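Zinc-binding protein TroA (Treponema pallidum, PDB 1K0F) binds zinc with high affinity in the periplasm and delivers it to the membrane permease of the TroABC import system. Local coordinates at residues A[3-12]-A[52-63]. Sequence-based numbering, arbitrary orientation.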
ATOM      1  N   PRO A   3     -26.327  -2.320   0.962  1.00 30.13           N
ATOM      2  CA  PRO A   3     -25.671  -1.002   0.923  1.00 29.03           C
ATOM      3  C   PRO A   3     -24.401  -0.922   0.078  1.00 28.63           C
ATOM      4  O   PRO A   3     -23.622  -1.876   0.002  1.00 29.49           O
ATOM      5  CB  PRO A   3     -25.380  -0.704   2.387  1.00 29.96           C
ATOM      6  CG  PRO A   3     -25.262  -2.046   2.998  1.00 30.26           C
ATOM      7  CD  PRO A   3     -26.313  -2.868   2.327  1.00 29.18           C
ATOM      8  N   LEU A   4     -24.195   0.236  -0.541  1.00 26.57           N
ATOM      9  CA  LEU A   4     -23.047   0.460  -1.397  1.00 24.82           C
ATOM     10  C   LEU A   4     -21.842   0.986  -0.651  1.00 26.07           C
ATOM     11  O   LEU A   4     -21.865   2.097  -0.134  1.00 27.60           O
ATOM     12  CB  LEU A   4     -23.404   1.454  -2.497  1.00 23.31           C
ATOM     13  CG  LEU A   4     -22.245   1.756  -3.440  1.00 21.41           C
ATOM     14  CD1 LEU A   4     -21.782   0.461  -4.082  1.00 20.52           C
ATOM     15  CD2 LEU A   4     -22.676   2.760  -4.496  1.00 21.26           C
ATOM     16  N   VAL A   5     -20.788   0.182  -0.588  1.00 24.82           N
ATOM     17  CA  VAL A   5     -19.561   0.604   0.065  1.00 24.62           C
ATOM     18  C   VAL A   5     -18.638   0.974  -1.078  1.00 26.15           C
ATOM     19  O   VAL A   5     -18.599   0.277  -2.091  1.00 28.60           O
ATOM     20  CB  VAL A   5     -18.900  -0.539   0.868  1.00 24.87           C
ATOM     21  CG1 VAL A   5     -17.492  -0.127   1.314  1.00 22.19           C
ATOM     22  CG2 VAL A   5     -19.767  -0.898   2.067  1.00 25.92           C
ATOM     23  N   VAL A   6     -17.907   2.069  -0.945  1.00 26.23           N
ATOM     24  CA  VAL A   6     -16.996   2.463  -2.009  1.00 25.41           C
ATOM     25  C   VAL A   6     -15.656   2.794  -1.413  1.00 22.98           C
ATOM     26  O   VAL A   6     -15.551   3.646  -0.535  1.00 21.49           O
ATOM     27  CB  VAL A   6     -17.505   3.688  -2.795  1.00 27.25           C
ATOM     28  CG1 VAL A   6     -16.378   4.244  -3.673  1.00 26.16           C
ATOM     29  CG2 VAL A   6     -18.704   3.292  -3.667  1.00 27.66           C
ATOM     30  N   THR A   7     -14.629   2.112  -1.898  1.00 21.57           N
ATOM     31  CA  THR A   7     -13.288   2.326  -1.389  1.00 18.49           C
ATOM     32  C   THR A   7     -12.337   2.784  -2.485  1.00 17.71           C
ATOM     33  O   THR A   7     -12.617   2.640  -3.676  1.00 15.57           O
ATOM     34  CB  THR A   7     -12.734   1.038  -0.749  1.00 15.29           C
ATOM     35  OG1 THR A   7     -12.124   0.232  -1.758  1.00 15.37           O
ATOM     36  CG2 THR A   7     -13.847   0.250  -0.082  1.00 16.20           C
ATOM     37  N   THR A   8     -11.205   3.325  -2.061  1.00 16.44           N
ATOM     38  CA  THR A   8     -10.203   3.815  -2.975  1.00 16.08           C
ATOM     39  C   THR A   8      -9.199   2.723  -3.296  1.00 14.23           C
ATOM     40  O   THR A   8      -9.399   1.950  -4.218  1.00 14.85           O
ATOM     41  CB  THR A   8      -9.492   5.013  -2.359  1.00 17.96           C
ATOM     42  OG1 THR A   8      -9.127   4.694  -1.010  1.00 23.65           O
ATOM     43  CG2 THR A   8     -10.417   6.232  -2.334  1.00 16.37           C
ATOM     44  N   ILE A   9      -8.113   2.663  -2.541  1.00 16.10           N
ATOM     45  CA  ILE A   9      -7.084   1.650  -2.766  1.00 17.56           C
ATOM     46  C   ILE A   9      -7.625   0.243  -2.504  1.00 18.63           C
ATOM     47  O   ILE A   9      -8.435   0.034  -1.591  1.00 17.38           O
ATOM     48  CB  ILE A   9      -5.879   1.902  -1.859  1.00 17.34           C
ATOM     49  CG1 ILE A   9      -6.341   1.931  -0.399  1.00 16.97           C
ATOM     50  CG2 ILE A   9      -5.234   3.225  -2.227  1.00 15.88           C
ATOM     51  CD1 ILE A   9      -5.210   1.955   0.587  1.00 19.08           C
ATOM     52  N   GLY A  10      -7.177  -0.716  -3.311  1.00 17.78           N
ATOM     53  CA  GLY A  10      -7.645  -2.084  -3.172  1.00 19.72           C
ATOM     54  C   GLY A  10      -7.472  -2.695  -1.789  1.00 21.43           C
ATOM     55  O   GLY A  10      -8.238  -3.576  -1.390  1.00 20.78           O
ATOM     56  N   MET A  11      -6.467  -2.221  -1.061  1.00 23.35           N
ATOM     57  CA  MET A  11      -6.177  -2.738   0.267  1.00 25.30           C
ATOM     58  C   MET A  11      -7.389  -2.667   1.176  1.00 27.50           C
ATOM     59  O   MET A  11      -7.679  -3.612   1.910  1.00 30.95           O
ATOM     60  CB  MET A  11      -5.011  -1.974   0.891  1.00 24.09           C
ATOM     61  CG  MET A  11      -3.647  -2.387   0.349  1.00 23.74           C
ATOM     62  SD  MET A  11      -3.225  -1.581  -1.223  1.00 22.46           S
ATOM     63  CE  MET A  11      -2.533  -0.094  -0.622  1.00 20.86           C
ATOM     64  N   ILE A  12      -8.098  -1.543   1.132  1.00 28.26           N
ATOM     65  CA  ILE A  12      -9.294  -1.354   1.950  1.00 26.03           C
ATOM     66  C   ILE A  12     -10.369  -2.307   1.442  1.00 25.58           C
ATOM     67  O   ILE A  12     -11.017  -3.009   2.221  1.00 24.59           O
ATOM     68  CB  ILE A  12      -9.822   0.100   1.843  1.00 23.84           C
ATOM     69  CG1 ILE A  12      -8.760   1.072   2.370  1.00 23.30           C
ATOM     70  CG2 ILE A  12     -11.144   0.228   2.578  1.00 21.94           C
ATOM     71  CD1 ILE A  12      -9.279   2.443   2.658  1.00 21.86           C
ATOM     72  N   ALA A  52     -22.844   5.883  -2.769  1.00 38.40           N
ATOM     73  CA  ALA A  52     -22.295   5.037  -1.717  1.00 34.26           C
ATOM     74  C   ALA A  52     -22.930   5.344  -0.375  1.00 31.96           C
ATOM     75  O   ALA A  52     -23.305   6.476  -0.090  1.00 32.56           O
ATOM     76  CB  ALA A  52     -20.791   5.219  -1.631  1.00 32.66           C
ATOM     77  N   ASP A  53     -23.076   4.311   0.440  1.00 30.14           N
ATOM     78  CA  ASP A  53     -23.626   4.465   1.773  1.00 28.58           C
ATOM     79  C   ASP A  53     -22.429   4.545   2.706  1.00 27.15           C
ATOM     80  O   ASP A  53     -22.516   5.067   3.815  1.00 24.82           O
ATOM     81  CB  ASP A  53     -24.477   3.255   2.137  1.00 29.36           C
ATOM     82  CG  ASP A  53     -25.560   3.003   1.139  1.00 30.10           C
ATOM     83  OD1 ASP A  53     -26.268   3.981   0.792  1.00 30.49           O
ATOM     84  OD2 ASP A  53     -25.703   1.844   0.707  1.00 31.24           O
ATOM     85  N   LEU A  54     -21.304   4.023   2.229  1.00 26.66           N
ATOM     86  CA  LEU A  54     -20.074   4.020   3.002  1.00 24.75           C
ATOM     87  C   LEU A  54     -18.878   4.253   2.101  1.00 24.13           C
ATOM     88  O   LEU A  54     -18.626   3.474   1.190  1.00 25.09           O
ATOM     89  CB  LEU A  54     -19.915   2.677   3.713  1.00 25.41           C
ATOM     90  CG  LEU A  54     -18.545   2.390   4.314  1.00 22.93           C
ATOM     91  CD1 LEU A  54     -18.306   3.362   5.454  1.00 24.06           C
ATOM     92  CD2 LEU A  54     -18.473   0.957   4.806  1.00 24.43           C
ATOM     93  N   ILE A  55     -18.149   5.332   2.347  1.00 24.17           N
ATOM     94  CA  ILE A  55     -16.961   5.624   1.560  1.00 24.60           C
ATOM     95  C   ILE A  55     -15.742   5.376   2.439  1.00 22.91           C
ATOM     96  O   ILE A  55     -15.661   5.870   3.567  1.00 18.92           O
ATOM     97  CB  ILE A  55     -16.927   7.077   1.061  1.00 25.95           C
ATOM     98  CG1 ILE A  55     -17.932   7.263  -0.079  1.00 26.45           C
ATOM     99  CG2 ILE A  55     -15.529   7.412   0.554  1.00 26.75           C
ATOM    100  CD1 ILE A  55     -18.094   8.706  -0.506  1.00 26.84           C
ATOM    101  N   LEU A  56     -14.800   4.597   1.907  1.00 22.50           N
ATOM    102  CA  LEU A  56     -13.590   4.239   2.632  1.00 20.69           C
ATOM    103  C   LEU A  56     -12.320   4.639   1.899  1.00 19.39           C
ATOM    104  O   LEU A  56     -12.153   4.373   0.708  1.00 19.79           O
ATOM    105  CB  LEU A  56     -13.565   2.731   2.903  1.00 18.73           C
ATOM    106  CG  LEU A  56     -14.535   2.205   3.966  1.00 17.98           C
ATOM    107  CD1 LEU A  56     -14.349   0.703   4.129  1.00 19.07           C
ATOM    108  CD2 LEU A  56     -14.302   2.924   5.281  1.00 16.20           C
ATOM    109  N   TYR A  57     -11.425   5.282   2.634  1.00 17.91           N
ATOM    110  CA  TYR A  57     -10.157   5.706   2.086  1.00 18.09           C
ATOM    111  C   TYR A  57      -9.099   5.731   3.185  1.00 18.97           C
ATOM    112  O   TYR A  57      -9.411   5.757   4.379  1.00 20.47           O
ATOM    113  CB  TYR A  57     -10.296   7.076   1.412  1.00 16.29           C
ATOM    114  CG  TYR A  57     -10.579   8.250   2.330  1.00 15.46           C
ATOM    115  CD1 TYR A  57     -11.807   8.381   2.982  1.00 14.32           C
ATOM    116  CD2 TYR A  57      -9.638   9.278   2.479  1.00 15.85           C
ATOM    117  CE1 TYR A  57     -12.090   9.494   3.748  1.00 15.24           C
ATOM    118  CE2 TYR A  57      -9.917  10.401   3.247  1.00 15.61           C
ATOM    119  CZ  TYR A  57     -11.141  10.503   3.877  1.00 17.80           C
ATOM    120  OH  TYR A  57     -11.397  11.612   4.655  1.00 23.47           O
ATOM    121  N   ASN A  58      -7.842   5.702   2.766  1.00 17.34           N
ATOM    122  CA  ASN A  58      -6.707   5.700   3.670  1.00 18.09           C
ATOM    123  C   ASN A  58      -6.709   6.799   4.727  1.00 19.59           C
ATOM    124  O   ASN A  58      -6.949   6.566   5.919  1.00 17.96           O
ATOM    125  CB  ASN A  58      -5.428   5.825   2.849  1.00 18.24           C
ATOM    126  CG  ASN A  58      -4.281   5.048   3.433  1.00 21.58           C
ATOM    127  OD1 ASN A  58      -4.469   3.932   3.932  1.00 23.31           O
ATOM    128  ND2 ASN A  58      -3.083   5.619   3.370  1.00 22.01           N
ATOM    129  N   GLY A  59      -6.442   8.007   4.242  1.00 20.62           N
ATOM    130  CA  GLY A  59      -6.315   9.160   5.098  1.00 19.60           C
ATOM    131  C   GLY A  59      -4.816   9.371   4.996  1.00 19.62           C
ATOM    132  O   GLY A  59      -4.232   9.076   3.949  1.00 18.99           O
ATOM    133  N   LEU A  60      -4.180   9.837   6.060  1.00 19.02           N
ATOM    134  CA  LEU A  60      -2.745  10.054   6.028  1.00 20.40           C
ATOM    135  C   LEU A  60      -2.312  10.683   4.704  1.00 22.81           C
ATOM    136  O   LEU A  60      -1.225  10.426   4.194  1.00 22.45           O
ATOM    137  CB  LEU A  60      -2.016   8.729   6.247  1.00 17.79           C
ATOM    138  CG  LEU A  60      -2.370   7.998   7.546  1.00 16.70           C
ATOM    139  CD1 LEU A  60      -1.309   6.955   7.828  1.00 17.48           C
ATOM    140  CD2 LEU A  60      -2.459   8.990   8.708  1.00 18.47           C
ATOM    141  N   HIS A  61      -3.186  11.511   4.149  1.00 26.20           N
ATOM    142  CA  HIS A  61      -2.903  12.196   2.898  1.00 30.81           C
ATOM    143  C   HIS A  61      -2.386  11.276   1.802  1.00 33.16           C
ATOM    144  O   HIS A  61      -1.513  11.656   1.021  1.00 35.51           O
ATOM    145  CB  HIS A  61      -1.888  13.309   3.140  1.00 33.48           C
ATOM    146  CG  HIS A  61      -1.665  14.190   1.949  1.00 34.80           C
ATOM    147  ND1 HIS A  61      -2.686  14.877   1.330  1.00 35.52           N
ATOM    148  CD2 HIS A  61      -0.538  14.493   1.264  1.00 34.94           C
ATOM    149  CE1 HIS A  61      -2.199  15.569   0.315  1.00 35.81           C
ATOM    150  NE2 HIS A  61      -0.898  15.349   0.253  1.00 35.93           N
ATOM    151  N   LEU A  62      -2.915  10.067   1.727  1.00 34.57           N
ATOM    152  CA  LEU A  62      -2.461   9.149   0.692  1.00 35.52           C
ATOM    153  C   LEU A  62      -3.040   9.569  -0.647  1.00 36.53           C
ATOM    154  O   LEU A  62      -2.316   9.911  -1.579  1.00 36.47           O
ATOM    155  CB  LEU A  62      -2.890   7.717   1.008  1.00 32.41           C
ATOM    156  CG  LEU A  62      -2.535   6.758  -0.116  1.00 28.92           C
ATOM    157  CD1 LEU A  62      -1.069   6.423  -0.026  1.00 27.94           C
ATOM    158  CD2 LEU A  62      -3.384   5.515  -0.035  1.00 30.38           C
ATOM    159  N   GLU A  63      -4.365   9.538  -0.718  1.00 39.11           N
ATOM    160  CA  GLU A  63      -5.114   9.891  -1.915  1.00 41.11           C
ATOM    161  C   GLU A  63      -5.151  11.399  -2.147  1.00 43.72           C
ATOM    162  O   GLU A  63      -6.193  11.968  -2.465  1.00 44.50           O
ATOM    163  CB  GLU A  63      -6.535   9.339  -1.783  1.00 40.32           C
ATOM    164  CG  GLU A  63      -6.581   7.817  -1.649  1.00 40.91           C
ATOM    165  CD  GLU A  63      -6.746   7.333  -0.213  1.00 39.36           C
ATOM    166  OE1 GLU A  63      -6.381   8.068   0.733  1.00 38.28           O
ATOM    167  OE2 GLU A  63      -7.243   6.203  -0.033  1.00 40.23           O
TER
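I12, in the first turn of helix 10-20, crosses L56 and lays CG2 against L56 CB at 3.5 Å. The helix packs on strands 4-7 and 54-57, which run parallel, their axes 18° apart, as the central pair of a four-stranded sheet ordered 25-28, 4-7, 54-57, 78-81. Strand 4-7, helix 10-20, strand 25-28, helix 43-51 and strand 54-57 alternate along the chain, consistent with the alpha/beta lobe of a metal-binding protein of the solute-binding protein 9 family. The ladder alternates as parallel pairing requires: L54 N binds L4 O, V6 N binds L54 O at 2.7 Å, and L56 N binds V6 O, while T8 N reaches L56 O only weakly. L4 O also accepts D53 N, so two consecutive amides share one acceptor.

Side chains divide by face. V5, T7, L54 and L56 lie on one; V5 and L54 run side by side, CG2 to CD2 3.6 Å, and helices 10-20 and 107-124 cover this face. On the other, V6 CG2 packs on A52 CB at 3.5 Å.

Beyond the strands, I9 and L62 reach tip to tip, CG2 to CD2 3.7 Å. The side chain of L62 lies about 4 Å from those of H37 and H102, two zinc-binding residues whose site is empty in this zinc-free structure. The turn 58-63 brings E63 back toward the strand ends, and the bend at chi2 (99°) swings its carboxylate to T8 and N58. E63 OE2 accepts N58 N at 2.9 Å through its syn lone pair. T8 OG1 meets the same OE2 at 2.6 Å from the anti side, 24° out of the carboxylate plane.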